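Local atomic coordinates of endoglucanase (Thermotoga maritima, PDB entry 1VHO), a protein that is named an endoglucanase but belongs to the M42 metallopeptidase family, and probably acts as an aminopeptidase that uses two divalent metal ions per subunit. Residues L62-H67 / V196-S201; E204-L209 / F288-R293; A223-V228 / V296-I301; I248-V253 / L273-V278. One frame throughout, in Å; residues are numbered along the deposited sequence.

Contact 1. Residues L62-H67 / V196-S201; sequences LAFFAH and VYVVFS
F65 and V199 are bridge partners in the central mixed sheet of the M42 metallopeptidase fold, where strands 61-67 and 195-201 run parallel. They illustrate how the CD2-CE2 flank of a phenyl ring can run along a branched neighbour: the two side chains lie alongside, pointing the same way. F65 CD2 sits 3.6 Å from V199 CB, and farther out CE2 of that ring comes to 3.7 Å from V199 CG2. With CG of F65 anti to its carbonyl carbon (chi1 -65°), the ring starts out beside V199. Helix 208-213 packs on this face, with C208 and L212 touching F65 and A211 touching V199.

On the face carrying F64, V196 and V198 the arrangement differs. The F64 ring is oblique to both valines, and its CE2 approaches CG1 of V196, the bridge partner of L62, at 3.9 Å. CD2 of F64 lies 4.2 Å from V198 CG2, so the CD2-CE2 bond of the ring spans both valines. L180 and L327, from helices 171-187 and 317-333, touch F64. Back on the F65 face, Y197 has L62 O at the edge of its ring, in plane, while the hydroxyl bonds to K61 and the ring stacks on Y53.

Five backbone hydrogen bonds join the strands. At their C-terminal ends, where active sites of parallel alpha/beta sheets usually lie, stands H67, a predicted zinc ligand whose NE2 here bonds to D287. Just before it, S201 N donates to A66 O over 2.9 Å, with an angle of 164° at the hydrogen.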
# COMPACT_ATOMS: atom_id res chain seq x y z
N LEU A 62 0.78 21.02 1.64
CA LEU A 62 1.57 19.82 2.01
C LEU A 62 0.83 18.63 1.39
O LEU A 62 -0.40 18.54 1.60
CB LEU A 62 1.49 19.75 3.53
CG LEU A 62 2.17 18.68 4.33
CD1 LEU A 62 3.63 18.47 3.93
CD2 LEU A 62 2.09 19.05 5.83
N ALA A 63 1.52 17.75 0.72
CA ALA A 63 0.90 16.58 0.11
C ALA A 63 1.53 15.31 0.68
O ALA A 63 2.77 15.22 0.77
CB ALA A 63 1.07 16.60 -1.41
N PHE A 64 0.71 14.35 1.02
CA PHE A 64 1.14 13.06 1.57
C PHE A 64 0.69 12.01 0.53
O PHE A 64 -0.47 12.12 0.09
CB PHE A 64 0.53 12.75 2.92
CG PHE A 64 0.83 13.73 4.02
CD1 PHE A 64 2.09 14.30 4.15
CD2 PHE A 64 -0.15 14.11 4.92
CE1 PHE A 64 2.34 15.23 5.16
CE2 PHE A 64 0.11 15.00 5.95
CZ PHE A 64 1.36 15.57 6.07
N PHE A 65 1.53 11.04 0.19
CA PHE A 65 1.16 10.11 -0.87
C PHE A 65 1.30 8.64 -0.46
O PHE A 65 2.32 8.27 0.15
CB PHE A 65 2.15 10.32 -2.05
CG PHE A 65 2.10 11.68 -2.73
CD1 PHE A 65 2.91 12.73 -2.26
CD2 PHE A 65 1.26 11.91 -3.78
CE1 PHE A 65 2.84 13.96 -2.88
CE2 PHE A 65 1.20 13.15 -4.42
CZ PHE A 65 2.01 14.18 -3.95
N ALA A 66 0.43 7.77 -0.97
CA ALA A 66 0.53 6.33 -0.69
C ALA A 66 -0.03 5.53 -1.87
O ALA A 66 -0.92 6.04 -2.56
CB ALA A 66 -0.27 5.98 0.57
N HIS A 67 0.54 4.37 -2.16
CA HIS A 67 -0.00 3.51 -3.23
C HIS A 67 -1.18 2.71 -2.63
O HIS A 67 -1.22 2.50 -1.40
CB HIS A 67 1.05 2.51 -3.70
CG HIS A 67 2.28 3.06 -4.32
ND1 HIS A 67 2.35 3.36 -5.67
CD2 HIS A 67 3.51 3.34 -3.80
CE1 HIS A 67 3.55 3.81 -5.96
NE2 HIS A 67 4.27 3.80 -4.84
N VAL A 196 -3.80 20.51 3.62
CA VAL A 196 -3.26 19.16 3.44
C VAL A 196 -3.95 18.39 2.33
O VAL A 196 -5.19 18.37 2.28
CB VAL A 196 -3.40 18.39 4.77
CG1 VAL A 196 -3.01 16.92 4.62
CG2 VAL A 196 -2.52 19.05 5.85
N TYR A 197 -3.16 17.74 1.49
CA TYR A 197 -3.69 16.94 0.40
C TYR A 197 -3.17 15.51 0.62
O TYR A 197 -1.96 15.32 0.71
CB TYR A 197 -3.25 17.42 -0.97
CG TYR A 197 -3.77 18.81 -1.30
CD1 TYR A 197 -3.14 19.93 -0.74
CD2 TYR A 197 -4.89 18.98 -2.10
CE1 TYR A 197 -3.60 21.19 -1.01
CE2 TYR A 197 -5.35 20.27 -2.37
CZ TYR A 197 -4.69 21.36 -1.85
OH TYR A 197 -5.11 22.65 -2.11
N VAL A 198 -4.11 14.58 0.76
CA VAL A 198 -3.73 13.17 1.03
C VAL A 198 -4.06 12.37 -0.19
O VAL A 198 -5.25 12.25 -0.56
CB VAL A 198 -4.42 12.72 2.32
CG1 VAL A 198 -4.01 11.32 2.65
CG2 VAL A 198 -4.04 13.66 3.49
N VAL A 199 -3.05 11.74 -0.79
CA VAL A 199 -3.25 11.07 -2.07
C VAL A 199 -3.07 9.55 -2.03
O VAL A 199 -2.03 9.04 -1.61
CB VAL A 199 -2.22 11.66 -3.06
CG1 VAL A 199 -2.37 11.05 -4.46
CG2 VAL A 199 -2.29 13.19 -3.09
N PHE A 200 -4.12 8.86 -2.43
CA PHE A 200 -4.17 7.40 -2.51
C PHE A 200 -4.14 7.05 -4.01
O PHE A 200 -5.16 7.07 -4.72
CB PHE A 200 -5.45 6.89 -1.83
CG PHE A 200 -5.61 7.32 -0.39
CD1 PHE A 200 -6.26 8.52 -0.08
CD2 PHE A 200 -5.10 6.57 0.65
CE1 PHE A 200 -6.42 8.92 1.24
CE2 PHE A 200 -5.20 6.97 1.98
CZ PHE A 200 -5.89 8.16 2.27
N SER A 201 -2.98 6.73 -4.52
CA SER A 201 -2.71 6.47 -5.91
C SER A 201 -2.92 5.04 -6.39
O SER A 201 -2.37 4.10 -5.82
CB SER A 201 -1.22 6.81 -6.19
OG SER A 201 -0.99 6.91 -7.58

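Contact 2. Residues E204-L209 / F288-R293; sequences EETGCL and FVQLVR
Q290 reaches from helix 289-293 to the N-terminal turn of helix 208-213, whose N-cap position is held by G207; the contact shows how one primary amide can serve a helix start with both ends. NE2 of Q290 donates to T206 OG1 at 2.7 Å, and the hydroxyl lies only 13° out of the amide plane. At the other end of the amide, OE1 accepts from G210 N within the first turn and sits 3.0 Å from G207 CA. G210 N, which can only donate, identifies OE1, and the two bonds together would resist a flip. CG of Q290 is anti to the carbonyl carbon (chi1 -57°), and the chain then extends toward the turn.

Nearer the backbone of Q290 the contact is apolar. L209 CB packs on Q290 CB at 3.7 Å, while L209 CG meets L291 CD2 at 4.0 Å, the two leucines crossing obliquely. T206, the residue gripped by NE2, directly follows E204, the predicted proton acceptor, and E205, a predicted zinc ligand. A water completes the junction between the helices, accepting from L209 N at 3.2 Å and from L291 N at 3.3 Å.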
# COMPACT_ATOMS: atom_id res chain seq x y z
N GLU A 204 -2.46 2.78 -12.40
CA GLU A 204 -2.39 3.43 -13.70
C GLU A 204 -2.01 4.89 -13.74
O GLU A 204 -2.11 5.46 -14.85
CB GLU A 204 -3.70 3.16 -14.46
CG GLU A 204 -3.77 1.72 -14.98
CD GLU A 204 -5.12 1.34 -15.55
OE1 GLU A 204 -5.89 2.25 -15.95
OE2 GLU A 204 -5.45 0.13 -15.62
N GLU A 205 -1.53 5.50 -12.67
CA GLU A 205 -1.12 6.89 -12.68
C GLU A 205 0.30 6.99 -13.20
O GLU A 205 1.08 6.05 -13.08
CB GLU A 205 -1.19 7.54 -11.28
CG GLU A 205 -2.57 7.44 -10.65
CD GLU A 205 -3.57 8.42 -11.21
OE1 GLU A 205 -3.20 9.16 -12.15
OE2 GLU A 205 -4.71 8.51 -10.74
N THR A 206 0.68 8.20 -13.67
CA THR A 206 2.03 8.37 -14.18
C THR A 206 3.04 8.50 -13.05
O THR A 206 4.19 8.06 -13.20
CB THR A 206 2.11 9.60 -15.10
OG1 THR A 206 1.75 10.79 -14.37
CG2 THR A 206 1.11 9.43 -16.24
N GLY A 207 2.62 9.03 -11.90
CA GLY A 207 3.55 9.20 -10.77
C GLY A 207 2.77 9.88 -9.64
O GLY A 207 1.59 10.19 -9.83
N CYS A 208 3.43 10.18 -8.52
CA CYS A 208 2.74 10.82 -7.39
C CYS A 208 2.20 12.17 -7.77
O CYS A 208 1.03 12.47 -7.50
CB CYS A 208 3.63 10.90 -6.16
SG CYS A 208 4.30 9.39 -5.49
N LEU A 209 2.96 13.01 -8.47
CA LEU A 209 2.46 14.34 -8.86
C LEU A 209 1.31 14.19 -9.85
O LEU A 209 0.31 14.92 -9.79
CB LEU A 209 3.55 15.20 -9.49
CG LEU A 209 3.79 16.62 -9.02
CD1 LEU A 209 4.44 17.47 -10.12
CD2 LEU A 209 2.56 17.33 -8.48
N PHE A 288 9.30 9.50 -7.09
CA PHE A 288 9.87 10.83 -6.92
C PHE A 288 10.24 11.53 -8.22
O PHE A 288 10.55 12.73 -8.16
CB PHE A 288 11.11 10.75 -6.02
CG PHE A 288 10.80 10.35 -4.59
CD1 PHE A 288 10.34 9.09 -4.29
CD2 PHE A 288 10.99 11.25 -3.56
CE1 PHE A 288 10.06 8.72 -2.99
CE2 PHE A 288 10.72 10.88 -2.25
CZ PHE A 288 10.25 9.61 -1.97
N VAL A 289 10.20 10.86 -9.36
CA VAL A 289 10.55 11.46 -10.63
C VAL A 289 9.87 12.80 -10.89
O VAL A 289 10.57 13.81 -11.03
CB VAL A 289 10.37 10.52 -11.82
CG1 VAL A 289 10.62 11.19 -13.16
CG2 VAL A 289 11.26 9.29 -11.69
N GLN A 290 8.55 12.88 -10.93
CA GLN A 290 7.87 14.15 -11.20
C GLN A 290 8.11 15.19 -10.13
O GLN A 290 8.35 16.38 -10.42
CB GLN A 290 6.37 13.91 -11.44
CG GLN A 290 6.02 12.94 -12.55
CD GLN A 290 4.61 12.40 -12.50
OE1 GLN A 290 4.05 12.13 -11.44
NE2 GLN A 290 3.94 12.23 -13.65
N LEU A 291 8.08 14.80 -8.86
CA LEU A 291 8.26 15.70 -7.74
C LEU A 291 9.58 16.46 -7.79
O LEU A 291 9.62 17.67 -7.58
CB LEU A 291 8.15 14.94 -6.41
CG LEU A 291 6.75 14.46 -6.04
CD1 LEU A 291 6.78 13.52 -4.85
CD2 LEU A 291 5.84 15.65 -5.72
N VAL A 292 10.66 15.73 -8.02
CA VAL A 292 12.00 16.29 -8.12
C VAL A 292 12.08 17.24 -9.31
O VAL A 292 12.36 18.44 -9.16
CB VAL A 292 13.06 15.19 -8.19
CG1 VAL A 292 12.99 14.29 -6.95
CG2 VAL A 292 12.91 14.32 -9.42
N ARG A 293 11.61 16.80 -10.48
CA ARG A 293 11.62 17.63 -11.68
C ARG A 293 10.87 18.94 -11.48
O ARG A 293 11.24 19.96 -12.07
CB ARG A 293 11.03 16.88 -12.87
O HOH W 1 6.06 12.21 -8.64

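Contact 3. Residues A223-V228 / V296-I301; sequences AIVMDV and VRTSLI
A223 opens the ladder of parallel backbone bonds between strands 222-229 and 297-304, neighbours in the central sheet of the peptidase domain, its N donating to R297 O and its O accepting from S299 N. V225 repeats the pattern with S299 O and I301 N. The rung at D227 is slacker: D227 N lies 3.2 Å from I301 O, tilted 31° from the carbonyl plane.

Apolar contacts fall on both faces. On the one bearing A223 and V225, A223 CB touches V296 CG1 at 3.6 Å, and the two methyls of V225 divide their work. CG2 lies 4.0 Å from T298 CG2, whereas CG1 is turned to L300 CD1. That same L300 CD1 also reaches D227 CB at 3.9 Å, and F288 packs on V225, T298 and L300. On the other face, I224 CG2 meets I301 CD1 at 3.6 Å. M226, modelled as selenomethionine, bends at chi2 (-71°) and chi3 and lies alongside I301, with L323 and L327 of helix 317-333 packed against this side.

Two polar side chains bond away from the partner strand. T298 OG1 donates to V296 O at 2.9 Å, from above the carbonyl plane, while D227 OD1 receives a weak bond from V228 N and forms a salt bridge with R281.

Across the strands D227 therefore engages through its N-H and CB, not its carboxylate. Such a division is consistent with its predicted role as a zinc ligand: the backbone is tied into the sheet, while the carboxylate has partners outside the strand pair.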
# COMPACT_ATOMS: atom_id res chain seq x y z
N ALA A 223 6.34 17.57 0.11
CA ALA A 223 5.62 16.30 -0.08
C ALA A 223 6.27 15.21 0.77
O ALA A 223 7.49 15.18 0.89
CB ALA A 223 5.72 15.88 -1.54
N ILE A 224 5.43 14.36 1.34
CA ILE A 224 5.97 13.24 2.13
C ILE A 224 5.41 11.96 1.46
O ILE A 224 4.20 11.80 1.40
CB ILE A 224 5.63 13.34 3.61
CG1 ILE A 224 6.03 14.74 4.17
CG2 ILE A 224 6.35 12.22 4.38
CD1 ILE A 224 5.90 14.77 5.72
N VAL A 225 6.29 11.12 0.96
CA VAL A 225 5.89 9.89 0.27
C VAL A 225 6.00 8.74 1.26
O VAL A 225 7.01 8.61 1.91
CB VAL A 225 6.79 9.60 -0.96
CG1 VAL A 225 6.55 8.22 -1.54
CG2 VAL A 225 6.60 10.68 -2.01
N MSE A 226 4.97 7.89 1.29
CA MSE A 226 4.97 6.78 2.22
C MSE A 226 5.54 5.53 1.53
O MSE A 226 5.19 5.28 0.37
CB MSE A 226 3.52 6.41 2.58
CG MSE A 226 2.69 7.47 3.25
SE MSE A 226 3.30 7.74 5.05
CE MSE A 226 4.56 9.16 4.76
N ASP A 227 6.19 4.69 2.31
CA ASP A 227 6.68 3.43 1.75
C ASP A 227 6.79 2.46 2.94
O ASP A 227 6.33 2.78 4.04
CB ASP A 227 8.03 3.62 1.08
CG ASP A 227 8.29 2.62 -0.05
OD1 ASP A 227 7.65 1.55 -0.13
OD2 ASP A 227 9.15 2.91 -0.90
N VAL A 228 7.30 1.28 2.68
CA VAL A 228 7.52 0.31 3.75
C VAL A 228 8.98 -0.18 3.60
O VAL A 228 9.53 -0.06 2.49
CB VAL A 228 6.59 -0.92 3.73
CG1 VAL A 228 5.15 -0.48 4.11
CG2 VAL A 228 6.59 -1.52 2.33
N VAL A 296 9.63 19.98 -5.98
CA VAL A 296 8.91 19.80 -4.71
C VAL A 296 9.85 19.26 -3.64
O VAL A 296 10.42 18.18 -3.87
CB VAL A 296 7.72 18.82 -4.90
CG1 VAL A 296 7.02 18.55 -3.58
CG2 VAL A 296 6.73 19.38 -5.90
N ARG A 297 10.02 19.95 -2.53
CA ARG A 297 10.91 19.42 -1.47
C ARG A 297 10.23 18.12 -0.96
O ARG A 297 9.09 18.23 -0.52
CB ARG A 297 11.09 20.42 -0.36
CG ARG A 297 11.72 21.73 -0.90
CD ARG A 297 12.01 22.70 0.25
NE ARG A 297 10.87 23.54 0.55
CZ ARG A 297 9.91 23.28 1.41
NH1 ARG A 297 9.94 22.16 2.11
NH2 ARG A 297 8.92 24.15 1.57
N THR A 298 10.96 17.01 -1.01
CA THR A 298 10.36 15.73 -0.64
C THR A 298 11.08 14.94 0.43
O THR A 298 12.29 14.98 0.64
CB THR A 298 10.22 14.85 -1.90
OG1 THR A 298 9.58 15.58 -2.97
CG2 THR A 298 9.31 13.65 -1.64
N SER A 299 10.27 14.22 1.22
CA SER A 299 10.75 13.35 2.26
C SER A 299 10.15 11.95 2.04
O SER A 299 9.00 11.87 1.60
CB SER A 299 10.32 13.86 3.65
OG SER A 299 10.63 12.86 4.63
N LEU A 300 10.90 10.90 2.32
CA LEU A 300 10.44 9.53 2.23
C LEU A 300 10.39 8.97 3.65
O LEU A 300 11.36 9.07 4.40
CB LEU A 300 11.37 8.64 1.41
CG LEU A 300 10.97 7.13 1.37
CD1 LEU A 300 9.79 7.03 0.39
CD2 LEU A 300 12.17 6.35 0.89
N ILE A 301 9.23 8.49 4.10
CA ILE A 301 9.10 7.93 5.44
C ILE A 301 8.42 6.56 5.29
O ILE A 301 7.37 6.49 4.64
CB ILE A 301 8.35 8.81 6.44
CG1 ILE A 301 8.97 10.23 6.50
CG2 ILE A 301 8.42 8.21 7.85
CD1 ILE A 301 8.23 11.23 7.29

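Contact 4. Residues I248-V253 / L273-V278; sequences IGLGPV and LQEEAV
I248 and E275 pair in parallel register, with I248 N donating to Q274 O at 2.9 Å and I248 O accepting from E276 N at 3.1 Å. The ladder runs one residue past strand 247-249, where L250 N donates to E276 O with a more bent angle of 135° at the hydrogen.

Side chains on the I248 side make two separate contacts. CG1 of I248 meets L273 CD1 at 3.9 Å, the two side chains crossing obliquely. Farther along, L250 CD1 rests on the aliphatic part of E275, 3.7 Å from its CG. A chi1 of 79° puts that CG beside L250 CD1, between the backbone N and the carbonyl carbon of E275, and the end of the side chain then leads away.

These strands are the two arms of a beta-alpha-beta unit whose connecting helix, 256-268, packs on this same side: V259 touches I248 and L250, and A266 touches L273. Within this chain, strand 274-276 forms one outer margin of the central sheet.

E276 projects from the other face, where G249 has no side chain to meet it. Its CG approaches G249 CA at 4.2 Å, and OE1 bonds to T229 OG1 beyond the pair. Beyond L250, G251 N donates to a water at 2.8 Å; the link from that water to V278 O is modelled too short to be sure.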
# COMPACT_ATOMS: atom_id res chain seq x y z
N ILE A 248 12.89 7.10 8.72
CA ILE A 248 13.18 8.25 7.89
C ILE A 248 14.17 7.87 6.79
O ILE A 248 15.26 7.40 7.17
CB ILE A 248 13.89 9.35 8.78
CG1 ILE A 248 12.93 9.75 9.91
CG2 ILE A 248 14.29 10.51 7.89
CD1 ILE A 248 11.58 10.25 9.36
N GLY A 249 13.83 8.08 5.55
CA GLY A 249 14.72 7.84 4.41
C GLY A 249 15.73 8.99 4.34
O GLY A 249 15.38 10.18 4.42
N LEU A 250 17.02 8.64 4.13
CA LEU A 250 18.03 9.71 4.06
C LEU A 250 18.79 9.66 2.75
O LEU A 250 19.98 10.04 2.70
CB LEU A 250 19.00 9.53 5.25
CG LEU A 250 18.38 9.75 6.62
CD1 LEU A 250 19.27 9.25 7.75
CD2 LEU A 250 18.03 11.23 6.81
N GLY A 251 18.15 9.15 1.70
CA GLY A 251 18.78 9.03 0.39
C GLY A 251 19.08 10.35 -0.27
O GLY A 251 18.62 11.45 0.09
N PRO A 252 19.75 10.28 -1.43
CA PRO A 252 20.09 11.47 -2.19
C PRO A 252 18.90 12.23 -2.74
O PRO A 252 19.04 13.43 -3.00
CB PRO A 252 20.97 10.96 -3.32
CG PRO A 252 20.86 9.50 -3.34
CD PRO A 252 20.35 9.06 -1.99
N VAL A 253 17.74 11.62 -2.95
CA VAL A 253 16.61 12.38 -3.51
C VAL A 253 15.88 13.21 -2.47
O VAL A 253 15.31 14.26 -2.79
CB VAL A 253 15.62 11.44 -4.23
CG1 VAL A 253 16.39 10.56 -5.23
CG2 VAL A 253 14.85 10.55 -3.26
N LEU A 273 11.88 7.39 16.24
CA LEU A 273 12.09 7.20 14.80
C LEU A 273 13.25 6.25 14.54
O LEU A 273 14.09 6.04 15.43
CB LEU A 273 12.49 8.55 14.17
CG LEU A 273 11.45 9.69 14.14
CD1 LEU A 273 12.06 10.95 13.57
CD2 LEU A 273 10.21 9.29 13.33
N GLN A 274 13.28 5.72 13.32
CA GLN A 274 14.42 4.88 12.92
C GLN A 274 14.91 5.53 11.63
O GLN A 274 14.26 6.50 11.19
CB GLN A 274 13.95 3.44 12.64
CG GLN A 274 13.50 2.73 13.90
CD GLN A 274 13.07 1.31 13.69
OE1 GLN A 274 13.89 0.41 13.85
NE2 GLN A 274 11.78 1.03 13.38
N GLU A 275 16.03 5.08 11.03
CA GLU A 275 16.43 5.72 9.80
C GLU A 275 17.09 4.70 8.87
O GLU A 275 17.43 3.61 9.29
CB GLU A 275 17.31 6.93 10.04
CG GLU A 275 18.75 6.62 10.34
CD GLU A 275 18.99 5.86 11.61
OE1 GLU A 275 19.47 4.71 11.53
OE2 GLU A 275 18.73 6.40 12.71
N GLU A 276 17.20 5.06 7.61
CA GLU A 276 17.85 4.16 6.64
C GLU A 276 18.58 5.04 5.64
O GLU A 276 18.12 6.14 5.32
CB GLU A 276 16.83 3.22 6.02
CG GLU A 276 15.80 3.89 5.12
CD GLU A 276 14.69 2.90 4.71
OE1 GLU A 276 14.89 1.66 4.80
OE2 GLU A 276 13.60 3.35 4.36
N ALA A 277 19.74 4.61 5.14
CA ALA A 277 20.54 5.40 4.23
C ALA A 277 19.83 5.74 2.94
O ALA A 277 20.05 6.82 2.42
CB ALA A 277 21.86 4.67 3.89
N VAL A 278 19.08 4.81 2.35
CA VAL A 278 18.39 5.17 1.10
C VAL A 278 16.89 4.93 1.28
O VAL A 278 16.17 5.83 1.70
CB VAL A 278 18.95 4.40 -0.10
CG1 VAL A 278 18.16 4.69 -1.37
CG2 VAL A 278 20.42 4.74 -0.35
O HOH W 2 15.67 8.15 1.05

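Contacts 1, 3 and 4 are successive parts of one sheet. Contact 1 is joined to contact 3 by A63 O and I224 N, 2.9 Å apart, and contact 3 to contact 4 by L300 O and G249 N, also 2.9 Å apart. Contact 4 is nested in the loop closed by contact 3. Contact 2 lies against one face, with F288 CZ 3.6 Å from V225 CB. Predicted metal ligands come from contact 1 (H67), contact 2 (E205) and contact 3 (D227), the side chains of H67 and D227 about 6 Å apart at their nearest atoms. A cacodylate, probably from the crystallisation liquor, comes within about 2 Å of C208, 3 Å of S201 and 5 Å of V225 (nearest side-chain atoms).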